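Long-range contact in genome polyprotein (Rhinovirus C, PDB 6KU8), which is a 3C cysteine protease that probably cleaves the viral polyprotein and is held here in complex with the inhibitor rupintrivir: residues I89-P94 against G158-A162. Sequence-based numbering, arbitrary orientation.
Sequences IRRFIP and GNIVA
Phe-92 O takes the one direct hydrogen bond between the two segments, from Ile-160 N at 2.9 Å. The bond is nearly straight at hydrogen (174°), yet the N-H comes in well above the carbonyl plane, 45° out of it. Water 1 gives the same oxygen a second hydrogen bond at 2.8 Å and donates another to Asn-159 OD1, bridging backbone and side chain; Asn-159 ND2 turns to Asn-156 instead. Two CA-H...O contacts line up beside this: Asn-159 CA against Phe-92 O, and Ile-93 CA against Ile-160 O, both at 3.5 Å. Pro-94 has no N-H to offer, and its CD lies 3.2 Å from Ile-160 O.

The apolar part centres on Ile-160. Its CG1 sits anti to its carbonyl carbon (chi1 -55°) and the chain runs on extended, which carries CD1 up against both Ile-89 and Phe-92. There the methyl meets Ile-89 CD1 at 3.7 Å, the two side chains crossing at about a right angle, and touches Phe-92 CB at 3.8 Å. The Phe-92 ring lies obliquely to that methyl and to Gly-158 O, with Arg-91 CG above one face, toward the rim. At the other end, next to Trp-100, Pro-94 CG is modelled 3.4 Å from Val-161 CG2, closer than usual contact, and Val-161 chi1 is not staggered, so the exact fit is doubtful.

Phe-9 of helix 8-17 meets the Phe-92 ring edge-to-face and, with Leu-13, also touches Ile-160. The contact fastens the linker between the two beta-barrels of this chymotrypsin-like fold to strand 159-167 of the second barrel. Much of the buried surface is apolar, chiefly Ile-160 with Phe-92, and the Phe-92 carbonyl oxygen, accepting two hydrogen bonds, probably helps fix how the linker's short 3-10 turn lies along the strand.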
loop_
_atom_site.group_PDB
_atom_site.type_symbol
_atom_site.label_atom_id
_atom_site.label_comp_id
_atom_site.label_asym_id
_atom_site.label_seq_id
_atom_site.Cartn_x
_atom_site.Cartn_y
_atom_site.Cartn_z
ATOM N N ILE A 89 -12.297 4.623 3.226
ATOM C CA ILE A 89 -12.325 3.161 3.218
ATOM C C ILE A 89 -11.893 2.570 4.559
ATOM O O ILE A 89 -11.680 1.355 4.660
ATOM C CB ILE A 89 -11.470 2.620 2.066
ATOM C CG1 ILE A 89 -10.048 3.195 2.192
ATOM C CG2 ILE A 89 -12.113 3.010 0.751
ATOM C CD1 ILE A 89 -8.938 2.369 1.555
ATOM N N ARG A 90 -11.798 3.396 5.603
ATOM C CA ARG A 90 -11.248 2.931 6.878
ATOM C C ARG A 90 -12.056 1.785 7.480
ATOM O O ARG A 90 -11.500 0.944 8.192
ATOM C CB ARG A 90 -11.169 4.097 7.864
ATOM C CG ARG A 90 -9.957 4.999 7.646
ATOM C CD ARG A 90 -9.992 6.216 8.574
ATOM N NE ARG A 90 -11.079 7.136 8.229
ATOM C CZ ARG A 90 -11.199 8.359 8.735
ATOM N NH1 ARG A 90 -10.295 8.806 9.600
ATOM N NH2 ARG A 90 -12.209 9.135 8.375
ATOM N N ARG A 91 -13.360 1.721 7.205
ATOM C CA ARG A 91 -14.187 0.678 7.810
ATOM C C ARG A 91 -13.858 -0.719 7.275
ATOM O O ARG A 91 -14.269 -1.720 7.882
ATOM C CB ARG A 91 -15.671 1.012 7.592
ATOM C CG ARG A 91 -16.361 0.155 6.553
ATOM C CD ARG A 91 -17.737 0.715 6.140
ATOM N NE ARG A 91 -17.633 1.592 4.976
ATOM C CZ ARG A 91 -18.644 2.278 4.455
ATOM N NH1 ARG A 91 -19.854 2.196 4.994
ATOM N NH2 ARG A 91 -18.445 3.055 3.397
ATOM N N PHE A 92 -13.137 -0.812 6.155
ATOM C CA PHE A 92 -12.714 -2.091 5.588
ATOM C C PHE A 92 -11.298 -2.465 5.987
ATOM O O PHE A 92 -10.842 -3.565 5.655
ATOM C CB PHE A 92 -12.812 -2.058 4.055
ATOM C CG PHE A 92 -14.113 -1.516 3.541
ATOM C CD1 PHE A 92 -15.306 -2.158 3.818
ATOM C CD2 PHE A 92 -14.136 -0.365 2.765
ATOM C CE1 PHE A 92 -16.506 -1.661 3.333
ATOM C CE2 PHE A 92 -15.321 0.137 2.276
ATOM C CZ PHE A 92 -16.512 -0.508 2.557
ATOM N N ILE A 93 -10.587 -1.584 6.691
ATOM C CA ILE A 93 -9.229 -1.815 7.117
ATOM C C ILE A 93 -9.257 -2.545 8.456
ATOM O O ILE A 93 -9.923 -2.048 9.392
ATOM C CB ILE A 93 -8.436 -0.502 7.215
ATOM C CG1 ILE A 93 -8.383 0.174 5.834
ATOM C CG2 ILE A 93 -7.037 -0.729 7.761
ATOM C CD1 ILE A 93 -7.508 1.427 5.783
ATOM N N PRO A 94 -8.599 -3.688 8.609
ATOM C CA PRO A 94 -8.713 -4.457 9.853
ATOM C C PRO A 94 -8.160 -3.682 11.033
ATOM O O PRO A 94 -7.329 -2.783 10.879
ATOM C CB PRO A 94 -7.864 -5.707 9.588
ATOM C CG PRO A 94 -7.767 -5.796 8.086
ATOM C CD PRO A 94 -7.715 -4.357 7.635
ATOM N N GLY A 158 -14.652 -6.182 0.840
ATOM C CA GLY A 158 -14.791 -5.663 2.185
ATOM C C GLY A 158 -13.562 -5.712 3.071
ATOM O O GLY A 158 -13.649 -5.307 4.229
ATOM N N ASN A 159 -12.417 -6.196 2.595
ATOM C CA ASN A 159 -11.244 -6.316 3.461
ATOM C C ASN A 159 -10.035 -5.711 2.756
ATOM O O ASN A 159 -9.582 -6.241 1.737
ATOM C CB ASN A 159 -10.976 -7.778 3.817
ATOM C CG ASN A 159 -12.171 -8.464 4.451
ATOM O OD1 ASN A 159 -12.687 -8.001 5.450
ATOM N ND2 ASN A 159 -12.584 -9.597 3.887
ATOM N N ILE A 160 -9.511 -4.613 3.282
ATOM C CA ILE A 160 -8.377 -3.913 2.669
ATOM C C ILE A 160 -7.223 -4.020 3.659
ATOM O O ILE A 160 -7.209 -3.334 4.688
ATOM C CB ILE A 160 -8.704 -2.451 2.325
ATOM C CG1 ILE A 160 -9.952 -2.363 1.426
ATOM C CG2 ILE A 160 -7.493 -1.785 1.632
ATOM C CD1 ILE A 160 -10.485 -0.951 1.265
ATOM N N VAL A 161 -6.258 -4.874 3.348
ATOM C CA VAL A 161 -5.484 -5.533 4.381
ATOM C C VAL A 161 -3.997 -5.200 4.342
ATOM O O VAL A 161 -3.329 -5.302 5.387
ATOM C CB VAL A 161 -5.740 -7.052 4.268
ATOM C CG1 VAL A 161 -4.497 -7.870 3.992
ATOM C CG2 VAL A 161 -6.598 -7.558 5.423
ATOM N N ALA A 162 -3.454 -4.758 3.210
ATOM C CA ALA A 162 -2.034 -4.416 3.140
ATOM C C ALA A 162 -1.767 -3.667 1.841
ATOM O O ALA A 162 -2.604 -3.651 0.939
ATOM C CB ALA A 162 -1.137 -5.664 3.221
HETATM O O HOH W 1 -11.553 -5.847 7.037
#